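Local atomic coordinates of 4-alpha-glucanotransferase (Corynebacterium glutamicum, PDB entry 5B68), a protein that belongs to the amylomaltase family and couples a TIM-barrel-type catalytic domain to an N-terminal beta-sandwich domain. Residues Ser76-Glu81 against Gly158-Pro163; Val89-Gly94 against Leu146-Asn151; Ile101-Gly106 against Gly137-Gly142; Val114-Ala119 against Trp128-Phe133; Ser402-Pro407 against Val433-Glu438. All blocks are in the same frame, centred on the assembly; numbering follows the deposited sequence.

Contact 1 of 5, residues Ser76-Glu81 against Gly158-Pro163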
# COMPACT_ATOMS: atom_id res chain seq x y z
N SER A 76 -3.65 9.49 -21.93
CA SER A 76 -2.27 9.87 -21.60
C SER A 76 -1.34 8.89 -22.35
O SER A 76 -1.82 7.91 -22.89
CB SER A 76 -2.01 9.89 -20.12
OG SER A 76 -2.43 8.67 -19.50
N VAL A 77 -0.04 9.16 -22.33
CA VAL A 77 0.94 8.32 -22.98
C VAL A 77 2.07 8.04 -22.02
O VAL A 77 2.66 8.98 -21.45
CB VAL A 77 1.50 9.05 -24.21
CG1 VAL A 77 2.65 8.23 -24.81
CG2 VAL A 77 0.39 9.37 -25.23
N VAL A 78 2.33 6.76 -21.77
CA VAL A 78 3.37 6.35 -20.83
C VAL A 78 4.39 5.51 -21.61
O VAL A 78 3.97 4.62 -22.32
CB VAL A 78 2.79 5.50 -19.66
CG1 VAL A 78 3.89 5.20 -18.67
CG2 VAL A 78 1.71 6.29 -18.92
N ALA A 79 5.66 5.81 -21.50
CA ALA A 79 6.72 5.10 -22.26
C ALA A 79 7.88 4.90 -21.33
O ALA A 79 8.13 5.71 -20.40
CB ALA A 79 7.14 5.90 -23.47
N VAL A 80 8.61 3.79 -21.54
CA VAL A 80 9.83 3.59 -20.82
C VAL A 80 10.91 4.39 -21.50
O VAL A 80 10.88 4.55 -22.73
CB VAL A 80 10.23 2.11 -20.84
CG1 VAL A 80 11.62 1.88 -20.19
CG2 VAL A 80 9.11 1.33 -20.18
N GLU A 81 11.79 4.95 -20.70
CA GLU A 81 13.00 5.69 -21.18
C GLU A 81 13.66 5.00 -22.34
O GLU A 81 13.81 3.84 -22.31
CB GLU A 81 14.01 5.77 -20.02
CG GLU A 81 14.89 6.98 -20.12
CD GLU A 81 15.79 7.17 -18.93
OE1 GLU A 81 16.33 8.31 -18.84
OE2 GLU A 81 15.92 6.18 -18.13
N GLY A 158 -0.99 13.85 -20.55
CA GLY A 158 0.29 13.57 -19.91
C GLY A 158 1.09 12.68 -20.83
O GLY A 158 0.53 11.85 -21.54
N LEU A 159 2.38 12.87 -20.76
CA LEU A 159 3.42 12.06 -21.38
C LEU A 159 4.42 11.73 -20.29
O LEU A 159 5.15 12.64 -19.81
CB LEU A 159 4.14 12.82 -22.51
CG LEU A 159 5.32 12.08 -23.18
CD1 LEU A 159 4.96 10.73 -23.77
CD2 LEU A 159 6.01 12.90 -24.26
N ILE A 160 4.42 10.48 -19.85
CA ILE A 160 5.08 10.10 -18.64
C ILE A 160 6.15 9.09 -19.00
O ILE A 160 5.85 8.06 -19.57
CB ILE A 160 4.05 9.48 -17.70
CG1 ILE A 160 2.91 10.50 -17.40
CG2 ILE A 160 4.73 9.08 -16.40
CD1 ILE A 160 1.62 9.84 -17.12
N ILE A 161 7.37 9.40 -18.66
CA ILE A 161 8.51 8.61 -19.06
C ILE A 161 9.12 7.90 -17.81
O ILE A 161 9.44 8.53 -16.78
CB ILE A 161 9.55 9.52 -19.71
CG1 ILE A 161 8.95 10.29 -20.93
CG2 ILE A 161 10.76 8.73 -20.12
CD1 ILE A 161 8.42 9.38 -22.05
N THR A 162 9.21 6.58 -17.90
CA THR A 162 9.42 5.77 -16.72
C THR A 162 10.73 4.99 -16.86
O THR A 162 11.23 4.78 -17.97
CB THR A 162 8.27 4.82 -16.52
OG1 THR A 162 8.28 3.80 -17.51
CG2 THR A 162 6.90 5.52 -16.46
N PRO A 163 11.37 4.68 -15.73
CA PRO A 163 12.68 4.01 -15.84
C PRO A 163 12.60 2.53 -16.17
O PRO A 163 11.71 1.81 -15.69
CB PRO A 163 13.31 4.27 -14.46
CG PRO A 163 12.13 4.29 -13.56
CD PRO A 163 11.06 5.02 -14.32
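Val77 and Ile160 lie in a ladder of backbone bonds that sets strand 76-80 beside the end of strand 153-162, both running the same way. Val77 N donates to Gly158 O, and Val77 O receives Ile160 N at 2.8 Å. Ala79 repeats the scheme between Ile160 and Thr162, and Glu81 N closes the run on Thr162 O with a nearly straight bond (175° at the hydrogen). Between these rungs Val78 CA comes within 3.3 Å of Ile160 O as a CA-H...O contact.

The side chain of Val78 can be traced outward. Its CB stands 4.0 Å from Ile160 O. CG1, anti to the backbone N (chi1 -176°), stays 3.6 Å from Ile160 O and meets Thr162 CG2 at 3.7 Å, the two side chains crossing at about a right angle. CG2, the other branch, turns to Ile160 CD1 at 4.0 Å. A beta-branched residue suits this place because its two methyls serve two neighbours at once.

Val77 and Leu159 occupy the opposite face, side by side and pointing the same way, with CG1 of Val77 3.6 Å from CD1 of Leu159; the small Ala79 lies beside Ile161 CD1 there. Helix 487-500 covers the Val78 face through Ala489 and Leu496, and Thr162 OG1 is hydrogen-bonded to Arg524. A parallel pairing of the first and last strands within a sandwich is consistent with the immunoglobulin-like E-set fold of this N-terminal domain.

Contact 2 of 5, residues Val89-Gly94 against Leu146-Asn151. With SO4 (sulfate ion), chain M.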
# COMPACT_ATOMS: atom_id res chain seq x y z
N VAL A 89 -3.18 10.64 -33.14
CA VAL A 89 -3.85 11.92 -32.97
C VAL A 89 -5.08 11.94 -33.92
O VAL A 89 -5.00 11.41 -35.04
CB VAL A 89 -2.88 13.03 -33.34
CG1 VAL A 89 -3.54 14.37 -33.57
CG2 VAL A 89 -1.81 13.20 -32.25
N HIS A 90 -6.21 12.49 -33.47
CA HIS A 90 -7.39 12.65 -34.28
C HIS A 90 -7.70 14.13 -34.40
O HIS A 90 -7.77 14.85 -33.39
CB HIS A 90 -8.56 11.91 -33.68
CG HIS A 90 -8.31 10.45 -33.55
ND1 HIS A 90 -8.27 9.61 -34.65
CD2 HIS A 90 -7.94 9.70 -32.50
CE1 HIS A 90 -7.99 8.39 -34.25
NE2 HIS A 90 -7.75 8.42 -32.96
N VAL A 91 -7.87 14.60 -35.64
CA VAL A 91 -8.25 16.00 -35.94
C VAL A 91 -9.38 16.01 -37.00
O VAL A 91 -9.57 15.03 -37.74
CB VAL A 91 -7.08 16.85 -36.46
CG1 VAL A 91 -6.04 17.07 -35.40
CG2 VAL A 91 -6.46 16.22 -37.71
N HIS A 92 -10.13 17.12 -37.09
CA HIS A 92 -11.08 17.28 -38.22
C HIS A 92 -10.28 17.13 -39.54
O HIS A 92 -9.23 17.70 -39.68
CB HIS A 92 -11.71 18.64 -38.19
CG HIS A 92 -12.61 18.88 -37.03
ND1 HIS A 92 -12.70 18.03 -35.94
CD2 HIS A 92 -13.43 19.92 -36.75
CE1 HIS A 92 -13.54 18.54 -35.05
NE2 HIS A 92 -13.99 19.68 -35.52
N ASP A 93 -10.76 16.31 -40.44
CA ASP A 93 -10.01 15.96 -41.64
C ASP A 93 -9.66 17.23 -42.46
O ASP A 93 -10.49 18.09 -42.63
CB ASP A 93 -10.77 14.94 -42.45
CG ASP A 93 -9.97 14.38 -43.61
OD1 ASP A 93 -8.79 13.98 -43.47
OD2 ASP A 93 -10.58 14.25 -44.66
N GLY A 94 -8.38 17.41 -42.75
CA GLY A 94 -7.94 18.61 -43.42
C GLY A 94 -7.56 19.78 -42.55
O GLY A 94 -7.05 20.75 -43.06
N LEU A 146 1.98 16.23 -23.74
CA LEU A 146 1.80 16.37 -25.16
C LEU A 146 0.73 17.42 -25.39
O LEU A 146 -0.28 17.44 -24.74
CB LEU A 146 1.38 15.06 -25.81
CG LEU A 146 2.48 14.07 -26.14
CD1 LEU A 146 1.93 12.66 -26.29
CD2 LEU A 146 3.26 14.49 -27.37
N HIS A 147 1.00 18.31 -26.32
CA HIS A 147 0.05 19.37 -26.66
C HIS A 147 -0.32 19.35 -28.14
O HIS A 147 0.57 19.26 -29.02
CB HIS A 147 0.70 20.70 -26.42
CG HIS A 147 0.87 21.04 -25.00
ND1 HIS A 147 -0.15 21.57 -24.25
CD2 HIS A 147 1.95 21.01 -24.19
CE1 HIS A 147 0.29 21.83 -23.04
NE2 HIS A 147 1.56 21.51 -22.97
N LEU A 148 -1.61 19.48 -28.43
CA LEU A 148 -2.13 19.46 -29.79
C LEU A 148 -2.88 20.77 -30.05
O LEU A 148 -3.74 21.19 -29.27
CB LEU A 148 -3.06 18.30 -29.99
CG LEU A 148 -4.01 18.27 -31.19
CD1 LEU A 148 -3.11 18.14 -32.39
CD2 LEU A 148 -5.11 17.22 -31.23
N LYS A 149 -2.53 21.39 -31.19
CA LYS A 149 -3.30 22.54 -31.71
C LYS A 149 -3.80 22.20 -33.10
O LYS A 149 -3.04 21.71 -33.95
CB LYS A 149 -2.50 23.85 -31.68
CG LYS A 149 -3.32 25.05 -32.10
CD LYS A 149 -2.58 26.36 -31.77
CE LYS A 149 -3.37 27.57 -32.24
NZ LYS A 149 -3.48 27.50 -33.73
N SER A 150 -5.10 22.41 -33.31
CA SER A 150 -5.75 22.20 -34.58
C SER A 150 -6.69 23.36 -34.86
O SER A 150 -7.85 23.34 -34.45
CB SER A 150 -6.45 20.86 -34.57
OG SER A 150 -7.05 20.56 -35.82
N ASN A 151 -6.15 24.41 -35.53
CA ASN A 151 -6.83 25.72 -35.60
C ASN A 151 -7.24 26.15 -34.22
O ASN A 151 -6.37 26.24 -33.37
CB ASN A 151 -7.94 25.72 -36.61
CG ASN A 151 -7.41 25.46 -38.01
OD1 ASN A 151 -6.28 25.83 -38.31
ND2 ASN A 151 -8.22 24.75 -38.87
S SO4 M . -11.88 24.72 -38.57
O1 SO4 M . -11.12 25.81 -37.91
O2 SO4 M . -12.40 25.16 -39.88
O3 SO4 M . -11.00 23.52 -38.79
O4 SO4 M . -13.10 24.40 -37.78
O HOH W 1 -9.20 19.04 -35.13
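Val89 and Leu148 reach toward each other tip to tip, and their orientation sets the pattern of the contact. Val89 CG1 is anti to the backbone N (chi1 164°), and this methyl enters the fork of Leu148, 4.0 Å from both CD1 and CD2. The strands behind them run 18° from parallel with axes 8.6 Å apart, too far for backbone pairing, and side chains, here branched and apolar, bridge the interval.

Two residues further along, Val91 CG1 rests against Ser150, 3.7 Å from its OG, and also lies near Leu148 CD2, at 4.3 Å. Serine suits this spot because its short side chain fits where the backbones draw nearer, at 6.8 Å between CA of Val91 and CA of Ser150. Its hydroxyl is not left without polar company: OG is hydrogen-bonded to Pro96 O, and a water donates to it from 2.7 Å while accepting from His92 N.

Beyond the strand, Asn151 ND2 donates to O3 of a sulfate ion, probably from the crystallisation liquor, at 3.0 Å; Arg153 also holds this ion. Valine and leucine meeting tip to tip between the strand paired with 126-134 and the strand paired with 98-102 is the core packing of a beta sandwich.

Contact 3 of 5, residues Ile101-Gly106 against Gly137-Gly142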
# COMPACT_ATOMS: atom_id res chain seq x y z
N ILE A 101 5.83 18.58 -27.40
CA ILE A 101 6.02 18.18 -26.03
C ILE A 101 6.47 19.35 -25.18
O ILE A 101 7.39 20.10 -25.55
CB ILE A 101 7.07 17.04 -25.98
CG1 ILE A 101 6.60 15.81 -26.75
CG2 ILE A 101 7.47 16.73 -24.52
CD1 ILE A 101 7.72 14.83 -27.00
N GLU A 102 5.90 19.47 -23.97
CA GLU A 102 6.43 20.37 -22.96
C GLU A 102 6.89 19.47 -21.83
O GLU A 102 6.12 18.76 -21.26
CB GLU A 102 5.36 21.38 -22.49
CG GLU A 102 5.92 22.16 -21.29
CD GLU A 102 5.38 23.56 -21.05
OE1 GLU A 102 5.22 23.90 -19.85
OE2 GLU A 102 5.20 24.35 -22.05
N LEU A 103 8.19 19.48 -21.57
CA LEU A 103 8.74 18.70 -20.47
C LEU A 103 8.35 19.28 -19.12
O LEU A 103 7.89 20.43 -18.98
CB LEU A 103 10.25 18.61 -20.61
CG LEU A 103 10.78 17.91 -21.83
CD1 LEU A 103 12.29 17.91 -21.72
CD2 LEU A 103 10.26 16.50 -22.01
N GLU A 104 8.53 18.47 -18.10
CA GLU A 104 8.24 18.82 -16.72
C GLU A 104 8.95 20.13 -16.32
O GLU A 104 8.39 20.92 -15.58
CB GLU A 104 8.70 17.68 -15.80
CG GLU A 104 8.23 17.88 -14.36
CD GLU A 104 8.46 16.63 -13.47
OE1 GLU A 104 8.28 16.78 -12.26
OE2 GLU A 104 8.89 15.58 -13.93
N ASP A 105 10.17 20.34 -16.79
CA ASP A 105 10.97 21.50 -16.42
C ASP A 105 10.69 22.72 -17.26
O ASP A 105 11.30 23.75 -16.99
CB ASP A 105 12.47 21.18 -16.41
CG ASP A 105 13.03 20.90 -17.78
OD1 ASP A 105 12.37 21.00 -18.82
OD2 ASP A 105 14.24 20.59 -17.80
N GLY A 106 9.82 22.61 -18.26
CA GLY A 106 9.41 23.76 -19.11
C GLY A 106 10.05 23.78 -20.50
O GLY A 106 9.66 24.55 -21.35
N GLY A 137 13.50 9.36 -28.46
CA GLY A 137 13.96 8.30 -27.61
C GLY A 137 14.83 8.74 -26.46
O GLY A 137 15.32 7.92 -25.72
N ASP A 138 15.06 10.03 -26.35
CA ASP A 138 15.95 10.60 -25.35
C ASP A 138 15.30 11.56 -24.36
O ASP A 138 15.95 12.46 -23.87
CB ASP A 138 17.17 11.25 -26.00
CG ASP A 138 16.82 12.49 -26.78
OD1 ASP A 138 15.64 12.74 -27.02
OD2 ASP A 138 17.75 13.22 -27.15
N LEU A 139 14.01 11.41 -24.10
CA LEU A 139 13.37 12.23 -23.10
C LEU A 139 13.82 11.81 -21.70
O LEU A 139 14.05 10.65 -21.44
CB LEU A 139 11.85 12.12 -23.21
CG LEU A 139 11.20 12.49 -24.54
CD1 LEU A 139 9.71 12.35 -24.44
CD2 LEU A 139 11.56 13.90 -24.95
N PRO A 140 13.94 12.77 -20.80
CA PRO A 140 14.27 12.46 -19.40
C PRO A 140 13.08 11.79 -18.75
O PRO A 140 11.93 11.97 -19.20
CB PRO A 140 14.53 13.86 -18.79
CG PRO A 140 13.75 14.80 -19.62
CD PRO A 140 13.72 14.23 -21.00
N LEU A 141 13.34 11.16 -17.63
CA LEU A 141 12.28 10.65 -16.75
C LEU A 141 11.39 11.78 -16.32
O LEU A 141 11.86 12.88 -16.20
CB LEU A 141 12.90 9.99 -15.53
CG LEU A 141 13.79 8.78 -15.78
CD1 LEU A 141 14.22 8.19 -14.43
CD2 LEU A 141 13.08 7.70 -16.52
N GLY A 142 10.10 11.52 -16.15
CA GLY A 142 9.27 12.48 -15.43
C GLY A 142 7.95 12.71 -16.10
O GLY A 142 7.43 11.88 -16.88
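Leu139 is met by two side chains of the facing segment. Ile101 comes tip to tip, its CD1 4.1 Å from Leu139 CD1, while Leu103 brings CD2 to 4.1 Å from Leu139 CD2. The other methyl of Leu103, CD1, points at the ring of Pro140 and lies 4.0 Å from its CD. Leu103 thus divides its fork between two partners, a task that gamma-branching serves well, and the proline offers a rigid apolar edge.

The polar part of this first shell is Glu104. Its CG is anti to the backbone N (chi1 -171°) and the chain continues extended, bringing OE2 to 3.5 Å from Gly142 CA; the same oxygen accepts a hydrogen bond from Trp143 N. Glycine suits position 142: its phi of 136° is hard for other residues to adopt, and the absence of a CB allows the carboxylate this close.

Further out, a type I turn from Leu103 to Gly106, with Gly106 N 3.0 Å from Leu103 O, folds the chain back just beyond the strand. His144 ties both segments, taking Glu104 N on ND1 and bonding Pro140 O through NE2. That pattern would place the proton on NE2 and is consistent with a neutral ring. The contact therefore rests on an apolar cluster of methyls and the proline ring, fixed at its exposed side, where Glu104 lies, by a carboxylate on a backbone N-H and a bridging imidazole.

Contact 4 of 5, residues Val114-Ala119 against Trp128-Phe133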
# COMPACT_ATOMS: atom_id res chain seq x y z
N VAL A 114 4.81 9.95 -38.37
CA VAL A 114 5.09 8.68 -39.05
C VAL A 114 3.90 8.16 -39.80
O VAL A 114 2.79 8.61 -39.62
CB VAL A 114 5.64 7.57 -38.10
CG1 VAL A 114 7.00 7.93 -37.50
CG2 VAL A 114 4.69 7.28 -36.99
N GLU A 115 4.11 7.15 -40.63
CA GLU A 115 3.08 6.69 -41.54
C GLU A 115 1.83 6.21 -40.73
O GLU A 115 1.95 5.56 -39.67
CB GLU A 115 3.59 5.51 -42.40
CG GLU A 115 3.86 4.28 -41.52
CD GLU A 115 4.84 3.27 -42.09
OE1 GLU A 115 6.03 3.60 -42.23
OE2 GLU A 115 4.39 2.11 -42.32
N ASN A 116 0.68 6.60 -41.22
CA ASN A 116 -0.61 6.16 -40.69
C ASN A 116 -1.56 5.92 -41.84
O ASN A 116 -1.99 6.82 -42.57
CB ASN A 116 -1.16 7.17 -39.68
CG ASN A 116 -2.50 6.76 -39.09
OD1 ASN A 116 -3.46 6.45 -39.81
ND2 ASN A 116 -2.56 6.71 -37.75
N TRP A 117 -2.02 4.68 -41.89
CA TRP A 117 -2.83 4.22 -42.99
C TRP A 117 -4.27 4.28 -42.74
O TRP A 117 -5.05 3.92 -43.62
CB TRP A 117 -2.42 2.79 -43.34
CG TRP A 117 -0.94 2.69 -43.66
CD1 TRP A 117 -0.01 1.91 -43.02
CD2 TRP A 117 -0.22 3.45 -44.63
NE1 TRP A 117 1.21 2.11 -43.57
CE2 TRP A 117 1.12 3.06 -44.56
CE3 TRP A 117 -0.58 4.44 -45.53
CZ2 TRP A 117 2.09 3.59 -45.39
CZ3 TRP A 117 0.39 4.98 -46.33
CH2 TRP A 117 1.70 4.54 -46.28
N THR A 118 -4.69 4.75 -41.58
CA THR A 118 -6.14 4.75 -41.24
C THR A 118 -6.98 5.70 -42.07
O THR A 118 -6.64 6.87 -42.22
CB THR A 118 -6.31 5.07 -39.74
OG1 THR A 118 -5.49 4.16 -38.99
CG2 THR A 118 -7.79 4.96 -39.29
N ALA A 119 -8.12 5.21 -42.55
CA ALA A 119 -9.05 5.99 -43.37
C ALA A 119 -9.82 6.97 -42.49
O ALA A 119 -10.19 6.57 -41.37
CB ALA A 119 -10.06 5.04 -44.06
N TRP A 128 -13.47 13.05 -39.56
CA TRP A 128 -12.28 13.00 -38.74
C TRP A 128 -11.20 12.18 -39.41
O TRP A 128 -11.48 11.23 -40.08
CB TRP A 128 -12.56 12.34 -37.39
CG TRP A 128 -13.33 13.18 -36.41
CD1 TRP A 128 -14.67 13.33 -36.35
CD2 TRP A 128 -12.80 13.96 -35.33
NE1 TRP A 128 -15.02 14.16 -35.34
CE2 TRP A 128 -13.88 14.56 -34.68
CE3 TRP A 128 -11.51 14.20 -34.85
CZ2 TRP A 128 -13.73 15.39 -33.58
CZ3 TRP A 128 -11.36 15.04 -33.77
CH2 TRP A 128 -12.46 15.61 -33.14
N GLY A 129 -9.96 12.59 -39.24
CA GLY A 129 -8.83 11.79 -39.69
C GLY A 129 -7.93 11.43 -38.54
O GLY A 129 -8.00 12.04 -37.51
N GLU A 130 -7.02 10.50 -38.80
CA GLU A 130 -6.05 10.04 -37.85
C GLU A 130 -4.64 10.26 -38.39
O GLU A 130 -4.38 9.94 -39.54
CB GLU A 130 -6.29 8.57 -37.61
CG GLU A 130 -5.44 7.98 -36.49
CD GLU A 130 -5.77 6.54 -36.17
OE1 GLU A 130 -4.99 5.64 -36.55
OE2 GLU A 130 -6.81 6.26 -35.59
N ALA A 131 -3.72 10.70 -37.54
CA ALA A 131 -2.26 10.75 -37.83
C ALA A 131 -1.49 10.06 -36.73
O ALA A 131 -2.03 9.80 -35.67
CB ALA A 131 -1.85 12.18 -37.98
N SER A 132 -0.27 9.64 -37.02
CA SER A 132 0.63 9.03 -36.02
C SER A 132 1.85 9.86 -35.81
O SER A 132 2.46 10.46 -36.76
CB SER A 132 1.02 7.59 -36.36
OG SER A 132 -0.07 6.65 -36.29
N PHE A 133 2.24 10.00 -34.55
CA PHE A 133 3.47 10.72 -34.21
C PHE A 133 4.31 9.86 -33.26
O PHE A 133 3.79 8.97 -32.57
CB PHE A 133 3.22 12.08 -33.58
CG PHE A 133 2.52 13.04 -34.50
CD1 PHE A 133 1.14 13.01 -34.59
CD2 PHE A 133 3.22 13.92 -35.29
CE1 PHE A 133 0.47 13.85 -35.45
CE2 PHE A 133 2.55 14.79 -36.15
CZ PHE A 133 1.17 14.77 -36.22
O HOH W 2 0.46 4.47 -37.48
O HOH W 3 -7.50 9.54 -41.49
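Asn116 and Thr118 both donate to a single oxygen, OE1 of Glu130. Asn116 ND2 lies 2.9 Å away in a nearly straight bond (173° at the hydrogen), using the anti lone pair of OE1 and keeping the acceptor close to its own amide plane. Thr118 OG1, also 2.9 Å from OE1, comes from above the carboxylate plane instead. The amide and carboxylate stand almost perpendicular, at 86°. The other hydrogen of Asn116 ND2 goes to Ser132 OG at 2.9 Å, so both N-H groups of the amide are engaged.

Its remaining polar atom, OD1, accepts from Thr118 N at 2.7 Å, forming an Asx turn. Asparagine suits the place because one short amide bends its own loop and grips the strand. Chi1 (-180°) sets CG of Asn116 anti to the backbone N, on a CB that already points toward the strand. The two grips on OE1 would probably help stabilise the charge of Glu130.

Water extends the network, one molecule linking Thr118 O with Glu130 N. Ser132 N, in contrast, is buried here and has no partner in the model. Val114 N donates to Ser132 O at 2.9 Å, and the packing beyond is slight: Val114 CG2 rests 3.7 Å from Ser132 CB.

The loop thus clips onto strand 126-134, whose backbone also bonds strand 86-92 through Gly129 and Ala131, while Phe69 of helix 54-69 touches Thr118, Trp128 and Glu130.

Contact 5 of 5, residues Ser402-Pro407 against Val433-Glu438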
# COMPACT_ATOMS: atom_id res chain seq x y z
N SER A 402 -13.57 10.90 -6.69
CA SER A 402 -14.70 10.17 -7.29
C SER A 402 -14.61 10.00 -8.79
O SER A 402 -15.04 9.02 -9.33
CB SER A 402 -16.08 10.81 -6.92
OG SER A 402 -16.13 12.18 -7.31
N HIS A 403 -14.10 11.03 -9.41
CA HIS A 403 -13.99 11.15 -10.88
C HIS A 403 -12.99 10.17 -11.52
O HIS A 403 -12.95 10.04 -12.76
CB HIS A 403 -13.64 12.63 -11.21
CG HIS A 403 -12.37 13.14 -10.58
ND1 HIS A 403 -11.21 13.39 -11.31
CD2 HIS A 403 -12.07 13.47 -9.30
CE1 HIS A 403 -10.25 13.82 -10.50
NE2 HIS A 403 -10.75 13.87 -9.28
N VAL A 404 -12.15 9.52 -10.68
CA VAL A 404 -11.27 8.49 -11.14
C VAL A 404 -11.51 7.12 -10.45
O VAL A 404 -10.68 6.25 -10.56
CB VAL A 404 -9.78 8.89 -11.05
CG1 VAL A 404 -9.45 10.08 -11.95
CG2 VAL A 404 -9.31 9.16 -9.63
N LEU A 405 -12.68 6.94 -9.84
CA LEU A 405 -13.06 5.66 -9.19
C LEU A 405 -14.25 5.06 -9.86
O LEU A 405 -14.95 5.74 -10.64
CB LEU A 405 -13.37 5.92 -7.70
CG LEU A 405 -12.17 6.37 -6.89
CD1 LEU A 405 -12.61 6.94 -5.54
CD2 LEU A 405 -11.15 5.27 -6.72
N ALA A 406 -14.54 3.81 -9.57
CA ALA A 406 -15.77 3.16 -9.99
C ALA A 406 -16.47 2.68 -8.71
O ALA A 406 -16.39 1.50 -8.37
CB ALA A 406 -15.45 1.99 -10.93
N PRO A 407 -17.14 3.61 -7.98
CA PRO A 407 -17.63 3.25 -6.66
C PRO A 407 -18.77 2.21 -6.59
O PRO A 407 -18.97 1.63 -5.52
CB PRO A 407 -18.08 4.63 -6.06
CG PRO A 407 -18.35 5.48 -7.25
CD PRO A 407 -17.32 5.06 -8.24
N VAL A 433 -9.98 3.73 -17.22
CA VAL A 433 -9.86 4.81 -18.23
C VAL A 433 -9.76 6.18 -17.66
O VAL A 433 -8.94 7.01 -18.09
CB VAL A 433 -11.02 4.75 -19.29
CG1 VAL A 433 -10.92 5.87 -20.33
CG2 VAL A 433 -11.05 3.38 -19.94
N ARG A 434 -10.65 6.54 -16.74
CA ARG A 434 -10.66 7.88 -16.20
C ARG A 434 -9.40 8.23 -15.44
O ARG A 434 -8.93 9.36 -15.51
CB ARG A 434 -11.90 8.13 -15.32
CG ARG A 434 -13.18 8.00 -16.12
CD ARG A 434 -14.38 8.18 -15.25
NE ARG A 434 -15.51 8.09 -16.17
CZ ARG A 434 -16.75 7.71 -15.87
NH1 ARG A 434 -17.10 7.40 -14.63
NH2 ARG A 434 -17.66 7.65 -16.85
N LEU A 435 -8.79 7.26 -14.76
CA LEU A 435 -7.53 7.52 -14.11
C LEU A 435 -6.51 7.91 -15.20
O LEU A 435 -5.74 8.79 -14.99
CB LEU A 435 -7.02 6.28 -13.34
CG LEU A 435 -5.69 6.50 -12.59
CD1 LEU A 435 -5.66 7.64 -11.61
CD2 LEU A 435 -5.26 5.22 -11.95
N ALA A 436 -6.51 7.21 -16.34
CA ALA A 436 -5.58 7.49 -17.43
C ALA A 436 -5.88 8.87 -18.09
O ALA A 436 -4.93 9.60 -18.53
CB ALA A 436 -5.61 6.35 -18.42
N GLU A 437 -7.15 9.22 -18.16
CA GLU A 437 -7.58 10.52 -18.69
C GLU A 437 -7.09 11.65 -17.83
O GLU A 437 -6.89 12.74 -18.30
CB GLU A 437 -9.09 10.59 -18.85
CG GLU A 437 -9.59 9.69 -19.95
CD GLU A 437 -11.09 9.72 -20.11
OE1 GLU A 437 -11.79 10.00 -19.14
OE2 GLU A 437 -11.56 9.45 -21.21
N GLU A 438 -6.93 11.37 -16.55
CA GLU A 438 -6.42 12.35 -15.61
C GLU A 438 -4.91 12.27 -15.51
O GLU A 438 -4.33 12.82 -14.63
CB GLU A 438 -7.04 12.18 -14.23
CG GLU A 438 -8.49 12.58 -14.18
CD GLU A 438 -8.71 14.04 -14.46
OE1 GLU A 438 -7.98 14.89 -13.94
OE2 GLU A 438 -9.64 14.34 -15.19
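Val404 and Leu435 meet in a van der Waals contact where a loop packs on a short helix, in the excursion of the TIM-barrel domain between barrel strands 382-387 and 456-459. The loop precedes strand 409-413, and the helix, 434-437, is barely one turn long. Val404 fills the centre, with CB 4.3 Å from Leu435 CD1 and CG1 3.7 Å from Arg434 O. Trp430 touches both Val404 and Leu435, completing an apolar patch, and backbone bonding of Val404 to His431 helps fix the loop.

Toward solvent the aliphatic parts of charged residues take over. The chain of Arg434 is extended from CG to NE, and CB and CD both lie 3.4 Å from His403 O, so its methylenes pass over that carbonyl oxygen. A long side chain suits such a margin, since it can cover the loop with its stem, Arg434 being an exposed residue. In Glu438, just past the helix, chi1 (-70°) sets CG anti to the carbonyl carbon.

The His403 ring and the Glu438 carboxylate are nearly perpendicular, at 84°, without a bond between them. It is the methylene of Glu438 that does the touching: its CG sits 3.5 Å from Val404 CG1 and, near the plane of the imidazole, 4.0 Å from His403 ND1.

How the contacts relate
From the N terminus, strand 76-80 waits longest for its partner: contact 1 closes only at 158-163, and contacts 2, 3 and 4 all nest within its loop. Contact 2 encloses contact 3, which in turn encloses contact 4, the shortest closure, so none of the loops cross. The four knit the beta-sandwich domain together. Leu146 packs on Val77 and on Ile101, joining contact 2 to contacts 1 and 3, while backbone bonds from Val89 and Val91 to strand 126-134 bring in contact 4. Contact 5 follows in series within the TIM-barrel domain; Ser76 OG, 2.8 Å from Ala436 O, ties it to contact 1 across the two domains.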